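PDB 3LIC: sensor protein from Shewanella oneidensis, which is a putative membrane-bound histidine kinase whose extracellular PDC-fold domain probably senses an outside signal for a two-component regulatory system. Local coordinates for residues A76-P81 with F160-V165; K87-P92 with D112-N117. All coordinates share one frame; numbering follows the deposited sequence.

Contact 1 (A76-P81 with F160-V165); sequences AIAFKP and FGVTTV. With EDO (1,2-ethanediol), chain B.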
ATOM      1  N   ALA A  76       8.836   4.509 -10.147  1.00 12.94           N
ATOM      2  CA  ALA A  76       9.952   5.449 -10.280  1.00 13.69           C
ATOM      3  C   ALA A  76      11.308   4.727 -10.396  1.00 13.93           C
ATOM      4  O   ALA A  76      11.475   3.603  -9.867  1.00 12.44           O
ATOM      5  CB  ALA A  76       9.993   6.422  -9.065  1.00 12.51           C
ATOM      6  N   ILE A  77      12.278   5.404 -11.015  1.00 13.84           N
ATOM      7  CA  ILE A  77      13.666   4.984 -10.959  1.00 13.90           C
ATOM      8  C   ILE A  77      14.479   6.151 -10.440  1.00 15.35           C
ATOM      9  O   ILE A  77      14.692   7.117 -11.159  1.00 15.35           O
ATOM     10  CB  ILE A  77      14.212   4.607 -12.330  1.00 14.82           C
ATOM     11  CG1 ILE A  77      13.424   3.413 -12.881  1.00 14.01           C
ATOM     12  CG2 ILE A  77      15.814   4.360 -12.221  1.00 14.40           C
ATOM     13  CD1 ILE A  77      13.872   3.014 -14.267  1.00 11.56           C
ATOM     14  N   ALA A  78      14.952   6.048  -9.188  1.00 16.04           N
ATOM     15  CA  ALA A  78      15.463   7.186  -8.455  1.00 16.28           C
ATOM     16  C   ALA A  78      16.937   6.927  -8.076  1.00 17.95           C
ATOM     17  O   ALA A  78      17.252   5.867  -7.546  1.00 19.47           O
ATOM     18  CB  ALA A  78      14.599   7.419  -7.258  1.00 15.21           C
ATOM     19  N   PHE A  79      17.851   7.842  -8.411  1.00 18.42           N
ATOM     20  CA  PHE A  79      19.316   7.575  -8.227  1.00 19.89           C
ATOM     21  C   PHE A  79      19.871   8.331  -7.013  1.00 20.13           C
ATOM     22  O   PHE A  79      19.344   9.388  -6.669  1.00 20.20           O
ATOM     23  CB  PHE A  79      20.156   7.936  -9.497  1.00 18.40           C
ATOM     24  CG  PHE A  79      19.802   7.107 -10.714  1.00 19.56           C
ATOM     25  CD1 PHE A  79      20.470   5.919 -10.993  1.00 21.69           C
ATOM     26  CD2 PHE A  79      18.781   7.482 -11.528  1.00 17.29           C
ATOM     27  CE1 PHE A  79      20.113   5.166 -12.082  1.00 24.15           C
ATOM     28  CE2 PHE A  79      18.417   6.727 -12.631  1.00 19.83           C
ATOM     29  CZ  PHE A  79      19.085   5.579 -12.909  1.00 20.59           C
ATOM     30  N   LYS A  80      20.896   7.783  -6.361  1.00 21.76           N
ATOM     31  CA  LYS A  80      21.634   8.541  -5.341  1.00 24.93           C
ATOM     32  C   LYS A  80      22.080   9.920  -5.871  1.00 25.41           C
ATOM     33  O   LYS A  80      22.382  10.057  -7.048  1.00 24.45           O
ATOM     34  CB  LYS A  80      22.881   7.788  -4.938  1.00 24.86           C
ATOM     35  CG  LYS A  80      22.860   7.132  -3.612  1.00 28.72           C
ATOM     36  CD  LYS A  80      24.277   6.592  -3.328  0.50 30.81           C
ATOM     37  CE  LYS A  80      24.453   6.190  -1.867  0.50 32.34           C
ATOM     38  NZ  LYS A  80      23.843   4.865  -1.612  0.50 32.65           N
ATOM     39  N   PRO A  81      22.155  10.927  -4.988  1.00 26.75           N
ATOM     40  CA  PRO A  81      22.655  12.262  -5.366  1.00 27.29           C
ATOM     41  C   PRO A  81      24.003  12.170  -6.111  1.00 28.20           C
ATOM     42  O   PRO A  81      24.922  11.549  -5.598  1.00 28.14           O
ATOM     43  CB  PRO A  81      22.867  12.945  -4.010  1.00 27.43           C
ATOM     44  CG  PRO A  81      22.004  12.190  -3.022  1.00 26.99           C
ATOM     45  CD  PRO A  81      22.013  10.772  -3.523  1.00 27.29           C
ATOM     46  N   PHE A 160      23.273   2.149  -6.163  1.00 40.88           N
ATOM     47  CA  PHE A 160      23.163   3.515  -6.667  1.00 35.96           C
ATOM     48  C   PHE A 160      21.747   4.095  -6.847  1.00 32.75           C
ATOM     49  O   PHE A 160      21.600   5.218  -7.289  1.00 32.15           O
ATOM     50  CB  PHE A 160      24.146   3.804  -7.848  1.00 36.67           C
ATOM     51  CG  PHE A 160      24.052   2.857  -9.022  1.00 37.37           C
ATOM     52  CD1 PHE A 160      23.674   3.334 -10.288  1.00 38.97           C
ATOM     53  CD2 PHE A 160      24.376   1.510  -8.890  1.00 39.38           C
ATOM     54  CE1 PHE A 160      23.565   2.484 -11.396  1.00 39.95           C
ATOM     55  CE2 PHE A 160      24.282   0.633 -10.005  1.00 40.94           C
ATOM     56  CZ  PHE A 160      23.879   1.127 -11.268  1.00 40.37           C
ATOM     57  N   GLY A 161      20.709   3.345  -6.455  1.00 29.76           N
ATOM     58  CA  GLY A 161      19.345   3.851  -6.397  1.00 25.48           C
ATOM     59  C   GLY A 161      18.257   2.881  -5.981  1.00 23.59           C
ATOM     60  O   GLY A 161      18.528   1.775  -5.551  1.00 23.05           O
ATOM     61  N   VAL A 162      16.999   3.269  -6.159  1.00 21.38           N
ATOM     62  CA  VAL A 162      15.868   2.316  -6.028  1.00 18.18           C
ATOM     63  C   VAL A 162      14.901   2.417  -7.228  1.00 17.58           C
ATOM     64  O   VAL A 162      14.800   3.473  -7.880  1.00 18.29           O
ATOM     65  CB  VAL A 162      15.108   2.666  -4.769  1.00 19.56           C
ATOM     66  CG1 VAL A 162      16.057   2.690  -3.510  1.00 18.48           C
ATOM     67  CG2 VAL A 162      14.443   4.068  -4.905  1.00 18.03           C
ATOM     68  N   THR A 163      14.185   1.347  -7.544  1.00 15.06           N
ATOM     69  CA  THR A 163      13.021   1.426  -8.405  1.00 12.87           C
ATOM     70  C   THR A 163      11.804   1.146  -7.499  1.00 12.70           C
ATOM     71  O   THR A 163      11.957   0.555  -6.424  1.00 13.22           O
ATOM     72  CB  THR A 163      13.075   0.448  -9.552  1.00 13.23           C
ATOM     73  OG1 THR A 163      12.905  -0.887  -9.058  1.00 14.52           O
ATOM     74  CG2 THR A 163      14.441   0.514 -10.253  1.00 10.75           C
ATOM     75  N   THR A 164      10.620   1.582  -7.904  1.00 11.22           N
ATOM     76  CA  THR A 164       9.491   1.591  -6.984  1.00 11.91           C
ATOM     77  C   THR A 164       8.287   1.143  -7.717  1.00 12.34           C
ATOM     78  O   THR A 164       8.269   1.171  -8.946  1.00 13.02           O
ATOM     79  CB  THR A 164       9.156   3.005  -6.403  1.00 11.06           C
ATOM     80  OG1 THR A 164       8.729   3.873  -7.454  1.00 12.71           O
ATOM     81  CG2 THR A 164      10.344   3.631  -5.593  1.00  8.95           C
ATOM     82  N   VAL A 165       7.264   0.741  -6.991  1.00 12.21           N
ATOM     83  CA  VAL A 165       5.925   0.611  -7.590  1.00 13.11           C
ATOM     84  C   VAL A 165       5.019   1.304  -6.549  1.00 13.85           C
ATOM     85  O   VAL A 165       5.206   1.123  -5.318  1.00 14.57           O
ATOM     86  CB  VAL A 165       5.508  -0.892  -7.876  1.00 12.86           C
ATOM     87  CG1 VAL A 165       4.154  -1.000  -8.475  1.00 15.87           C
ATOM     88  CG2 VAL A 165       6.380  -1.475  -8.970  1.00 17.21           C
TER
HETATM   89  C1  EDO B   1       7.746   7.043  -5.534  1.00 16.62           C
HETATM   90  O1  EDO B   1       7.432   5.813  -6.224  1.00 13.29           O
HETATM   91  C2  EDO B   1       6.821   8.189  -5.935  1.00 14.01           C
HETATM   92  O2  EDO B   1       5.495   7.950  -5.402  1.00 16.44           O
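In Thr164 the hydroxyl occupies the crowded position between the backbone N and the carbonyl carbon (chi1 65°), and this turns OG1 toward Ala76 of strand 74-79. There it accepts a hydrogen bond from the amide of Ala76, N to OG1 2.8 Å, though the N-H is well off line at 137°; Thr164 N gives only a weak bond back to Ala76 O. The same OG1 donates to the O1 atom of a bound 1,2-ethanediol at 2.6 Å, so one hydroxyl bridges the Ala76 amide and the diol. Phe160 takes the same crowded first torsion, which lays its ring alongside that of Phe79, pointing the same way; the CD1 atoms of the two rings approach to 4.2 Å. Between these ends the strands run antiparallel. Ala78 and Val162 form the hydrogen-bonded pair: Ala78 N meets Val162 O at 2.9 Å along an almost straight line (175°), and Val162 N returns a bond to Ala78 O. Their side chains, CB against CG2, share the sheet face lined by Trp120, whereas Ile77 and Thr163 lie side by side on the face where Thr163 packs on helix 2-46. Gly161 faces Phe79, and a CB there would clash with Ala78 O. Beyond it, Lys80 N reaches Phe160 O at 2.8 Å, from above the carbonyl plane. An alanine in place of Thr164 would remove OG1 and would probably leave Ala76 N without this acceptor and the diol less firmly held. Pairing regular at Ala78 and Val162 thus loosens toward Ala76, where the Thr164 hydroxyl replaces the backbone carbonyl as acceptor and passes its own proton to the diol.

Contact 2 (K87-P92 with D112-N117); sequences KKLFSP and DYTDGN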
ATOM      1  N   LYS A  87      23.984  16.513 -12.687  1.00 38.02           N
ATOM      2  CA  LYS A  87      22.695  16.257 -12.045  1.00 34.44           C
ATOM      3  C   LYS A  87      22.869  15.851 -10.575  1.00 32.07           C
ATOM      4  O   LYS A  87      23.554  14.862 -10.264  1.00 31.62           O
ATOM      5  CB  LYS A  87      21.977  15.120 -12.759  1.00 34.57           C
ATOM      6  CG  LYS A  87      20.790  15.590 -13.544  1.00 35.09           C
ATOM      7  CD  LYS A  87      20.104  14.425 -14.202  1.00 33.33           C
ATOM      8  CE  LYS A  87      21.067  13.566 -14.961  1.00 32.37           C
ATOM      9  NZ  LYS A  87      20.359  12.988 -16.144  1.00 32.01           N
ATOM     10  N   LYS A  88      22.219  16.563  -9.669  1.00 28.53           N
ATOM     11  CA  LYS A  88      22.262  16.094  -8.323  1.00 27.01           C
ATOM     12  C   LYS A  88      21.225  14.963  -8.127  1.00 25.46           C
ATOM     13  O   LYS A  88      21.596  13.816  -7.784  1.00 23.42           O
ATOM     14  CB  LYS A  88      22.032  17.230  -7.349  1.00 27.60           C
ATOM     15  CG  LYS A  88      22.538  16.929  -5.934  1.00 31.47           C
ATOM     16  CD  LYS A  88      22.836  18.253  -5.231  1.00 37.26           C
ATOM     17  CE  LYS A  88      22.745  18.139  -3.726  1.00 39.44           C
ATOM     18  NZ  LYS A  88      21.499  17.509  -3.344  1.00 37.58           N
ATOM     19  N   LEU A  89      19.958  15.315  -8.379  1.00 22.68           N
ATOM     20  CA  LEU A  89      18.801  14.474  -8.120  1.00 22.45           C
ATOM     21  C   LEU A  89      18.307  14.041  -9.471  1.00 21.55           C
ATOM     22  O   LEU A  89      18.282  14.844 -10.417  1.00 21.29           O
ATOM     23  CB  LEU A  89      17.686  15.256  -7.374  1.00 21.33           C
ATOM     24  CG  LEU A  89      18.018  15.743  -5.932  1.00 19.93           C
ATOM     25  CD1 LEU A  89      16.797  16.353  -5.322  1.00 18.25           C
ATOM     26  CD2 LEU A  89      18.569  14.616  -5.007  1.00 20.46           C
ATOM     27  N   PHE A  90      17.953  12.774  -9.605  1.00 19.26           N
ATOM     28  CA  PHE A  90      17.397  12.348 -10.874  1.00 16.98           C
ATOM     29  C   PHE A  90      16.453  11.206 -10.591  1.00 15.36           C
ATOM     30  O   PHE A  90      16.850  10.191 -10.077  1.00 15.30           O
ATOM     31  CB  PHE A  90      18.545  11.939 -11.842  1.00 16.81           C
ATOM     32  CG  PHE A  90      18.073  11.396 -13.238  1.00 15.20           C
ATOM     33  CD1 PHE A  90      17.173  12.103 -14.029  1.00 15.28           C
ATOM     34  CD2 PHE A  90      18.640  10.235 -13.773  1.00 16.67           C
ATOM     35  CE1 PHE A  90      16.756  11.638 -15.286  1.00 15.39           C
ATOM     36  CE2 PHE A  90      18.269   9.754 -15.051  1.00 12.41           C
ATOM     37  CZ  PHE A  90      17.298  10.444 -15.799  1.00 14.77           C
ATOM     38  N   SER A  91      15.181  11.368 -10.934  1.00 14.14           N
ATOM     39  CA  SER A  91      14.220  10.341 -10.640  1.00 10.89           C
ATOM     40  C   SER A  91      13.020  10.333 -11.566  1.00 10.93           C
ATOM     41  O   SER A  91      11.896  10.656 -11.188  1.00  8.64           O
ATOM     42  CB  SER A  91      13.853  10.354  -9.162  1.00 10.31           C
ATOM     43  OG  SER A  91      12.705   9.559  -8.888  1.00 12.32           O
ATOM     44  N   PRO A  92      13.255   9.880 -12.807  1.00 12.51           N
ATOM     45  CA  PRO A  92      12.121   9.634 -13.714  1.00 12.42           C
ATOM     46  C   PRO A  92      10.987   8.859 -13.031  1.00 13.09           C
ATOM     47  O   PRO A  92      11.246   7.910 -12.303  1.00 13.45           O
ATOM     48  CB  PRO A  92      12.743   8.763 -14.791  1.00 12.02           C
ATOM     49  CG  PRO A  92      14.250   9.209 -14.779  1.00 14.76           C
ATOM     50  CD  PRO A  92      14.562   9.443 -13.361  1.00  9.92           C
ATOM     51  N   ASP A 112      12.635  16.847  -3.389  1.00 18.51           N
ATOM     52  CA  ASP A 112      13.946  16.301  -3.061  1.00 18.66           C
ATOM     53  C   ASP A 112      13.702  15.007  -2.321  1.00 18.53           C
ATOM     54  O   ASP A 112      13.467  15.008  -1.092  1.00 18.01           O
ATOM     55  CB  ASP A 112      14.708  17.288  -2.197  1.00 18.10           C
ATOM     56  CG  ASP A 112      16.034  16.754  -1.766  1.00 21.75           C
ATOM     57  OD1 ASP A 112      16.421  15.631  -2.156  1.00 23.81           O
ATOM     58  OD2 ASP A 112      16.714  17.460  -1.043  1.00 24.91           O
ATOM     59  N   TYR A 113      13.722  13.903  -3.076  1.00 18.38           N
ATOM     60  CA  TYR A 113      13.317  12.612  -2.533  1.00 17.74           C
ATOM     61  C   TYR A 113      14.287  12.168  -1.433  1.00 18.06           C
ATOM     62  O   TYR A 113      13.974  11.270  -0.658  1.00 17.53           O
ATOM     63  CB  TYR A 113      13.140  11.558  -3.659  1.00 17.36           C
ATOM     64  CG  TYR A 113      14.304  11.499  -4.614  1.00 16.98           C
ATOM     65  CD1 TYR A 113      15.396  10.676  -4.333  1.00 14.51           C
ATOM     66  CD2 TYR A 113      14.316  12.245  -5.802  1.00 13.78           C
ATOM     67  CE1 TYR A 113      16.440  10.609  -5.141  1.00 15.12           C
ATOM     68  CE2 TYR A 113      15.398  12.185  -6.626  1.00 12.17           C
ATOM     69  CZ  TYR A 113      16.456  11.378  -6.295  1.00 13.25           C
ATOM     70  OH  TYR A 113      17.560  11.242  -7.122  1.00 12.88           O
ATOM     71  N   THR A 114      15.466  12.802  -1.360  1.00 18.42           N
ATOM     72  CA  THR A 114      16.492  12.419  -0.385  1.00 18.12           C
ATOM     73  C   THR A 114      16.495  13.219   0.921  1.00 19.39           C
ATOM     74  O   THR A 114      17.333  12.970   1.736  1.00 21.01           O
ATOM     75  CB  THR A 114      17.913  12.632  -0.985  1.00 19.09           C
ATOM     76  OG1 THR A 114      18.208  14.053  -1.073  1.00 19.00           O
ATOM     77  CG2 THR A 114      18.027  11.987  -2.372  1.00 16.67           C
ATOM     78  N   ASP A 115      15.581  14.166   1.135  1.00 20.16           N
ATOM     79  CA  ASP A 115      15.688  15.114   2.264  1.00 21.09           C
ATOM     80  C   ASP A 115      15.232  14.557   3.649  1.00 22.96           C
ATOM     81  O   ASP A 115      15.237  15.278   4.648  1.00 23.01           O
ATOM     82  CB  ASP A 115      14.897  16.386   1.968  1.00 18.42           C
ATOM     83  CG  ASP A 115      13.384  16.139   1.886  1.00 20.43           C
ATOM     84  OD1 ASP A 115      12.882  14.980   2.043  1.00 24.21           O
ATOM     85  OD2 ASP A 115      12.665  17.100   1.625  1.00 16.72           O
ATOM     86  N   GLY A 116      14.823  13.293   3.684  1.00 24.60           N
ATOM     87  CA  GLY A 116      14.373  12.671   4.912  1.00 25.33           C
ATOM     88  C   GLY A 116      12.870  12.572   5.092  1.00 25.66           C
ATOM     89  O   GLY A 116      12.417  11.909   6.031  1.00 26.58           O
ATOM     90  N   ASN A 117      12.096  13.218   4.215  1.00 24.67           N
ATOM     91  CA  ASN A 117      10.673  13.212   4.378  1.00 24.50           C
ATOM     92  C   ASN A 117      10.060  12.113   3.608  1.00 24.08           C
ATOM     93  O   ASN A 117       8.855  11.936   3.644  1.00 23.97           O
ATOM     94  CB  ASN A 117      10.067  14.544   3.930  1.00 25.47           C
ATOM     95  CG  ASN A 117      10.423  15.670   4.887  1.00 27.41           C
ATOM     96  OD1 ASN A 117      11.069  16.637   4.487  1.00 27.70           O
ATOM     97  ND2 ASN A 117      10.028  15.531   6.171  1.00 28.65           N
TER
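Leu89 leaves its backbone toward the 112-117 loop, with CG anti to the carbonyl carbon (chi1 -65°). Its CB lies 3.9 Å from CE2 of Tyr113, in contact with the ring near its hydroxyl end. From CG the two methyls diverge: CD1 comes within 3.3 Å of Asp112 OD1, the leucine crossing the aspartate at about a right angle, while CD2 meets CG2 of Thr114 tip to tip at 3.8 Å. The carboxylate oxygen that these methyls touch is already engaged. Asp112 OD1 receives the Thr114 hydroxyl, OG1 to OD1 2.6 Å, on its syn lone pair, and the amide of Thr114 from above the carboxylate plane. The second bond closes an Asx turn, coincident with the start of a type I beta turn from Asp112 to Asp115. Gripped twice by Thr114, OD1 has little freedom to turn, which is consistent with its fixed place beside the Leu89 methyls.

Tyr113 carries the polar part. Its crowded chi1 of 49° sends the ring across to the other loop, where Phe90 N lies at the ring edge, in plane, and donates to Tyr113 OH at 2.9 Å (155°). The hydroxyl is also hydrogen-bonded to Phe79 O, and so links the Phe90 amide to the carbonyl of Phe79. Ser91 CB presses on the same ring, 3.5 Å from Tyr113 CE2. Phe90 points away from Tyr113, its ring held between Pro92 CD over one face and Lys87 NZ over the opposite one.

The contact ties the loop that leads into strand 92-96 to the one between helices 106-109 and 119-122. Trp121, from the latter helix, meets the Tyr113 ring edge-to-face, and on the far side Phe90 packs against Pro55 and Leu58 of helix 55-68.

In the fold
Contact 2 is nested within the chain loop that contact 1 closes, and their centres lie about 9 Å apart in the same PDC sensor domain. Tyr113 OH makes the most direct link, 2.6 Å from Phe79 O in a probable hydrogen bond. A second connection is the backbone: Ile77 N lies 3.0 Å from Pro92 O, where strand 92-96 pairs with strand 74-79 on the edge away from 161-168. Ala78 CB also packs on Ser91 OG at 3.3 Å. The 1,2-ethanediol, probably from the crystallisation liquor, sits at contact 1, bonded also to Asp166 and Tyr136; it may occupy a small-molecule pocket of the domain.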